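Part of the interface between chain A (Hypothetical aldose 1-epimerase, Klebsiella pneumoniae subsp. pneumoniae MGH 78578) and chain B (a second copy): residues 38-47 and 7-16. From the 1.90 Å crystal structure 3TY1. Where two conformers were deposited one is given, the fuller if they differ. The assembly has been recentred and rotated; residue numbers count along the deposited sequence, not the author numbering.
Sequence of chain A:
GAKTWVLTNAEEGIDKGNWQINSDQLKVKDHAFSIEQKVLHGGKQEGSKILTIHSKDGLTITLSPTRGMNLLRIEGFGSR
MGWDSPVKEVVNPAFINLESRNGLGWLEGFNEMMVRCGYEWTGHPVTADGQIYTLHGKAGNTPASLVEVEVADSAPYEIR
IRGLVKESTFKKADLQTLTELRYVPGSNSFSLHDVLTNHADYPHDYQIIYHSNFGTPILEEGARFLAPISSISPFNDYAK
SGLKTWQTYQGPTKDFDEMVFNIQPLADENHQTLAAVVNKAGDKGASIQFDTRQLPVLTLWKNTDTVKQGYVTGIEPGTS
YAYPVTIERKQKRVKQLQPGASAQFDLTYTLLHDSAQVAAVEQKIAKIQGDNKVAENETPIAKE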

ATOM      1  N   LYS A  38      18.169  12.679  -4.357  1.00 27.58           N
ATOM      2  CA  LYS A  38      17.186  13.112  -5.282  1.00 28.76           C
ATOM      3  C   LYS A  38      15.881  12.399  -5.024  1.00 28.45           C
ATOM      4  O   LYS A  38      15.846  11.151  -4.912  1.00 28.10           O
ATOM      5  N   VAL A  39      14.791  13.173  -5.002  1.00 27.14           N
ATOM      6  CA  VAL A  39      13.456  12.649  -4.844  1.00 26.45           C
ATOM      7  C   VAL A  39      12.952  12.415  -6.239  1.00 30.48           C
ATOM      8  O   VAL A  39      12.926  13.343  -7.054  1.00 29.85           O
ATOM      9  N   LEU A  40      12.543  11.192  -6.526  1.00 26.19           N
ATOM     10  CA  LEU A  40      12.088  10.813  -7.871  1.00 24.95           C
ATOM     11  C   LEU A  40      10.566  10.945  -8.018  1.00 27.03           C
ATOM     12  O   LEU A  40       9.807  10.996  -7.046  1.00 29.21           O
ATOM     13  N   HIS A  41      10.122  10.957  -9.275  1.00 27.13           N
ATOM     14  CA  HIS A  41       8.712  11.164  -9.605  1.00 26.43           C
ATOM     15  C   HIS A  41       8.342  10.318 -10.820  1.00 26.31           C
ATOM     16  O   HIS A  41       9.219   9.862 -11.580  1.00 28.58           O
ATOM     17  N   GLY A  42       7.044  10.096 -10.987  1.00 26.58           N
ATOM     18  CA  GLY A  42       6.510   9.370 -12.131  1.00 27.81           C
ATOM     19  C   GLY A  42       6.237   7.902 -11.852  1.00 27.77           C
ATOM     20  O   GLY A  42       6.989   7.231 -11.122  1.00 27.14           O
ATOM     21  N   GLY A  43       5.144   7.387 -12.420  1.00 27.48           N
ATOM     22  CA  GLY A  43       4.840   5.973 -12.249  1.00 26.89           C
ATOM     23  C   GLY A  43       4.779   5.533 -10.791  1.00 24.91           C
ATOM     24  O   GLY A  43       4.322   6.275  -9.943  1.00 24.44           O
ATOM     25  N   LYS A  44       5.270   4.327 -10.514  1.00 25.64           N
ATOM     26  CA  LYS A  44       5.287   3.782  -9.154  1.00 25.42           C
ATOM     27  C   LYS A  44       6.518   4.249  -8.354  1.00 24.10           C
ATOM     28  O   LYS A  44       6.720   3.860  -7.210  1.00 26.15           O
ATOM     29  N   GLN A  45       7.266   5.166  -8.943  1.00 23.42           N
ATOM     30  CA  GLN A  45       8.492   5.718  -8.380  1.00 26.82           C
ATOM     31  C   GLN A  45       8.208   7.027  -7.645  1.00 29.57           C
ATOM     32  O   GLN A  45       9.108   7.643  -7.086  1.00 32.07           O
ATOM     33  N   GLU A  46       6.931   7.447  -7.587  1.00 28.84           N
ATOM     34  CA  GLU A  46       6.572   8.708  -6.957  1.00 27.80           C
ATOM     35  C   GLU A  46       6.995   8.754  -5.481  1.00 28.38           C
ATOM     36  O   GLU A  46       6.608   7.907  -4.710  1.00 28.35           O
ATOM     37  N   GLY A  47       7.846   9.709  -5.146  1.00 30.06           N
ATOM     38  CA  GLY A  47       8.317   9.884  -3.770  1.00 31.27           C
ATOM     39  C   GLY A  47       9.544   9.067  -3.395  1.00 28.60           C
ATOM     40  O   GLY A  47      10.083   9.284  -2.344  1.00 30.20           O
TER
ATOM     41  N   LEU B   7       4.270  16.126 -19.083  1.00 30.26           N
ATOM     42  CA  LEU B   7       3.846  16.360 -17.703  1.00 33.61           C
ATOM     43  C   LEU B   7       4.528  15.433 -16.710  1.00 32.02           C
ATOM     44  O   LEU B   7       4.744  15.828 -15.577  1.00 30.58           O
ATOM     45  N   THR B   8       4.801  14.198 -17.124  1.00 29.73           N
ATOM     46  CA  THR B   8       5.364  13.178 -16.227  1.00 27.87           C
ATOM     47  C   THR B   8       6.297  12.312 -17.070  1.00 28.40           C
ATOM     48  O   THR B   8       5.964  11.942 -18.187  1.00 26.13           O
ATOM     49  N   ASN B   9       7.487  12.037 -16.565  1.00 27.77           N
ATOM     50  CA  ASN B   9       8.423  11.123 -17.246  1.00 26.38           C
ATOM     51  C   ASN B   9       9.286  10.445 -16.216  1.00 25.45           C
ATOM     52  O   ASN B   9      10.258  11.003 -15.725  1.00 27.44           O
ATOM     53  N   ALA B  10       8.922   9.223 -15.867  1.00 25.77           N
ATOM     54  CA  ALA B  10       9.610   8.487 -14.806  1.00 27.03           C
ATOM     55  C   ALA B  10      11.051   8.170 -15.205  1.00 29.08           C
ATOM     56  O   ALA B  10      11.920   8.150 -14.352  1.00 30.11           O
ATOM     57  N   GLU B  11      11.323   7.962 -16.490  1.00 30.20           N
ATOM     58  CA  GLU B  11      12.695   7.700 -16.912  1.00 33.49           C
ATOM     59  C   GLU B  11      13.588   8.890 -16.558  1.00 37.02           C
ATOM     60  O   GLU B  11      14.751   8.689 -16.277  1.00 34.45           O
ATOM     61  N   GLU B  12      13.065  10.128 -16.585  1.00 35.24           N
ATOM     62  CA  GLU B  12      13.854  11.287 -16.144  0.50 38.90           C
ATOM     63  C   GLU B  12      13.542  11.722 -14.690  1.00 40.96           C
ATOM     64  O   GLU B  12      14.112  12.676 -14.195  1.00 41.49           O
ATOM     65  N   GLY B  13      12.699  10.953 -13.978  1.00 37.36           N
ATOM     66  CA  GLY B  13      12.322  11.196 -12.579  1.00 35.37           C
ATOM     67  C   GLY B  13      11.506  12.464 -12.365  1.00 38.93           C
ATOM     68  O   GLY B  13      11.483  12.980 -11.265  1.00 39.35           O
ATOM     69  N   ILE B  14      10.731  12.895 -13.369  1.00 36.55           N
ATOM     70  CA  ILE B  14      10.072  14.219 -13.331  0.50 38.97           C
ATOM     71  C   ILE B  14       8.547  14.154 -13.411  1.00 36.98           C
ATOM     72  O   ILE B  14       7.996  13.272 -14.088  1.00 30.92           O
ATOM     73  N   ASP B  15       7.889  15.058 -12.677  1.00 35.53           N
ATOM     74  CA  ASP B  15       6.419  15.220 -12.702  1.00 38.15           C
ATOM     75  C   ASP B  15       6.149  16.695 -12.429  1.00 38.57           C
ATOM     76  O   ASP B  15       6.568  17.197 -11.403  1.00 39.34           O
ATOM     77  N   LYS B  16       5.464  17.361 -13.348  1.00 37.64           N
ATOM     78  CA  LYS B  16       5.134  18.774 -13.210  1.00 39.00           C
ATOM     79  C   LYS B  16       4.110  19.077 -12.117  1.00 39.29           C
ATOM     80  O   LYS B  16       4.039  20.209 -11.680  1.00 43.74           O
TER

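Two loops meet here. The 41-46 turn of chain A lies against the hairpin of chain B, whose strands 7-9 and 14-15 are joined by the turn at 10-13. The two stretches bury 341 Å² between them, both sides summed.

Apolar packing centres on A10(B). Its CB points toward chain A and lies 3.7 Å from C of G42(A). T8(B) points sideways with chi1 m, and its CG2 reaches CA of G42(A) at 3.6 Å. G42(A) has no side chain, and this lets the backbones approach to 4.2 Å between CA of G42(A) and CA of A10(B). A CB on G42(A) would sit 2.8 Å from CA of A10(B), a clash. Its backbone angles call for glycine in any case. G13(B) is similar: a CB there would come 3.0 Å from CD2 of L40(A). L40(A) is buried and points sideways, with rotamer m, t.

H41(A) and D15(B) point toward each other's stretch. H41(A) has chi1 m and D15(B) has chi1 t. CB of H41(A) packs against CB of D15(B) at 3.7 Å. The carbonyl O of G13(B) lies at the edge of the H41(A) ring, near its plane.

A direct hydrogen bond crosses between the stretches. Q45(A) points toward chain B with chi1 and chi2 both t. Its NE2 donates to O of A10(B) at 2.9 Å. The same NE2 donates to O of H41(A) at 3.1 Å within its own chain, so the amide ties the chain A turn to the chain B turn. OE1 of Q45(A) is satisfied elsewhere in the structure. The carbonyl O of H41(A) also receives CA-H...O contacts from CA of A10(B) and CA of G13(B), each at 3.5 Å.

The acidic groups are held by neighbours and water. E46(A) points sideways with chi1 t and chi2 p, but its end comes nearer to chain B. ND1 of H41(A) donates to OE2 of E46(A) at 2.8 Å and weakly to OE1 of E46(A) at 3.1 Å. OE1 of E46(A) and OD2 of D15(B) are like charges 4.1 Å apart. Water 2 bridges them, donating to OE1 of E46(A) at 2.4 Å and to OD2 of D15(B) at 2.6 Å. It also accepts from N of G42(A) at 2.9 Å. Water 1 links two backbone carbonyls, donating to O of V39(A) at 3.0 Å and to O of G13(B) at 2.6 Å.

N9(B), E11(B), E12(B) and I14(B) point away, as does K44(A).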

ATOM      1  CB  LYS A  38      17.741  12.853  -6.686  1.00 33.46           C
ATOM      2  CG  LYS A  38      16.879  13.308  -7.845  1.00 42.97           C
ATOM      3  CD  LYS A  38      17.582  13.112  -9.249  1.00 54.28           C
ATOM      4  CE  LYS A  38      18.893  13.894  -9.390  1.00 68.64           C
ATOM      5  NZ  LYS A  38      19.433  13.983 -10.797  1.00 72.54           N
ATOM      6  CB  VAL A  39      12.502  13.622  -4.114  1.00 32.34           C
ATOM      7  CG1 VAL A  39      11.104  12.956  -3.911  1.00 27.80           C
ATOM      8  CG2 VAL A  39      13.054  14.019  -2.777  1.00 29.79           C
ATOM      9  CB  LEU A  40      12.528   9.387  -8.224  1.00 23.76           C
ATOM     10  CG  LEU A  40      14.030   9.130  -8.216  1.00 26.00           C
ATOM     11  CD1 LEU A  40      14.209   7.590  -8.407  1.00 23.41           C
ATOM     12  CD2 LEU A  40      14.723   9.990  -9.266  1.00 28.96           C
ATOM     13  CB  HIS A  41       8.394  12.644  -9.851  1.00 29.76           C
ATOM     14  CG  HIS A  41       8.708  13.540  -8.697  1.00 34.29           C
ATOM     15  ND1 HIS A  41       7.888  13.646  -7.590  1.00 37.07           N
ATOM     16  CD2 HIS A  41       9.761  14.375  -8.472  1.00 38.57           C
ATOM     17  CE1 HIS A  41       8.427  14.499  -6.730  1.00 44.34           C
ATOM     18  NE2 HIS A  41       9.551  14.966  -7.247  1.00 43.13           N
ATOM     19  CB  LYS A  44       5.212   2.268  -9.208  1.00 24.34           C
ATOM     20  CG  LYS A  44       3.908   1.768  -9.716  1.00 30.11           C
ATOM     21  CD  LYS A  44       3.746   0.263  -9.564  1.00 35.44           C
ATOM     22  CE  LYS A  44       4.743  -0.534 -10.383  1.00 42.27           C
ATOM     23  NZ  LYS A  44       4.422  -2.013 -10.444  1.00 38.64           N
ATOM     24  CB  GLN A  45       9.499   5.773  -9.572  1.00 30.84           C
ATOM     25  CG  GLN A  45      10.516   6.712  -9.592  1.00 37.11           C
ATOM     26  CD  GLN A  45      11.339   6.611 -10.821  1.00 33.31           C
ATOM     27  OE1 GLN A  45      12.069   5.626 -11.010  1.00 23.44           O
ATOM     28  NE2 GLN A  45      11.354   7.677 -11.596  1.00 21.36           N
ATOM     29  CB  GLU A  46       5.072   8.991  -7.046  1.00 32.18           C
ATOM     30  CG  GLU A  46       4.662  10.343  -6.391  1.00 36.08           C
ATOM     31  CD  GLU A  46       5.444  11.586  -6.928  1.00 42.39           C
ATOM     32  OE1 GLU A  46       5.559  11.736  -8.150  1.00 52.33           O
ATOM     33  OE2 GLU A  46       5.903  12.418  -6.131  1.00 58.95           O
TER
ATOM     34  CB  LEU B   7       2.325  16.187 -17.564  1.00 31.84           C
ATOM     35  CG  LEU B   7       1.447  17.361 -17.957  1.00 36.85           C
ATOM     36  CD1 LEU B   7       1.928  18.161 -19.153  1.00 38.57           C
ATOM     37  CD2 LEU B   7       0.020  16.911 -18.060  1.00 29.28           C
ATOM     38  CB  THR B   8       4.243  12.277 -15.635  1.00 28.66           C
ATOM     39  OG1 THR B   8       3.292  13.103 -14.992  1.00 32.38           O
ATOM     40  CG2 THR B   8       4.774  11.244 -14.633  1.00 27.24           C
ATOM     41  CB  ASN B   9       9.224  11.911 -18.289  1.00 32.45           C
ATOM     42  CG  ASN B   9      10.129  11.050 -19.106  1.00 37.63           C
ATOM     43  OD1 ASN B   9      10.290   9.869 -18.859  1.00 40.07           O
ATOM     44  ND2 ASN B   9      10.767  11.663 -20.074  1.00 43.27           N
ATOM     45  CB  ALA B  10       8.857   7.237 -14.445  1.00 25.82           C
ATOM     46  CB  GLU B  11      12.728   7.353 -18.394  1.00 38.13           C
ATOM     47  CG  GLU B  11      14.059   6.867 -18.914  1.00 56.92           C
ATOM     48  CD  GLU B  11      13.904   6.352 -20.344  1.00 76.21           C
ATOM     49  OE1 GLU B  11      13.465   7.135 -21.230  1.00 70.33           O
ATOM     50  OE2 GLU B  11      14.178   5.149 -20.558  1.00 90.32           O
ATOM     51  CB  GLU B  12      13.716  12.428 -17.138  0.50 38.99           C
ATOM     52  CG  GLU B  12      14.155  12.026 -18.559  0.50 43.81           C
ATOM     53  CD  GLU B  12      15.658  11.782 -18.690  0.50 54.77           C
ATOM     54  OE1 GLU B  12      16.449  12.576 -18.133  0.50 60.26           O
ATOM     55  OE2 GLU B  12      16.051  10.810 -19.376  0.50 60.54           O
ATOM     56  CB  ILE B  14      10.621  15.196 -14.439  0.50 42.18           C
ATOM     57  CG1 ILE B  14       9.923  15.034 -15.786  0.50 40.25           C
ATOM     58  CG2 ILE B  14      12.154  15.116 -14.560  0.50 40.69           C
ATOM     59  CD1 ILE B  14       8.775  15.961 -15.971  0.50 38.79           C
ATOM     60  CB  ASP B  15       5.710  14.387 -11.634  1.00 36.87           C
ATOM     61  CG  ASP B  15       4.192  14.182 -11.935  1.00 44.46           C
ATOM     62  OD1 ASP B  15       3.539  15.063 -12.565  1.00 46.96           O
ATOM     63  OD2 ASP B  15       3.666  13.104 -11.553  1.00 47.32           O
ATOM     64  CB  LYS B  16       4.653  19.368 -14.550  1.00 40.10           C
ATOM     65  CG  LYS B  16       5.770  19.645 -15.558  1.00 42.65           C
ATOM     66  CD  LYS B  16       5.180  20.146 -16.872  1.00 57.20           C
ATOM     67  CE  LYS B  16       6.223  20.287 -17.979  1.00 63.14           C
ATOM     68  NZ  LYS B  16       6.854  21.608 -17.947  1.00 66.15           N
TER
HETATM   69  O   HOH W   1      13.570  13.686  -9.914  1.00 44.55           O
HETATM   70  O   HOH W   2       4.465  11.014 -10.184  1.00 46.21           O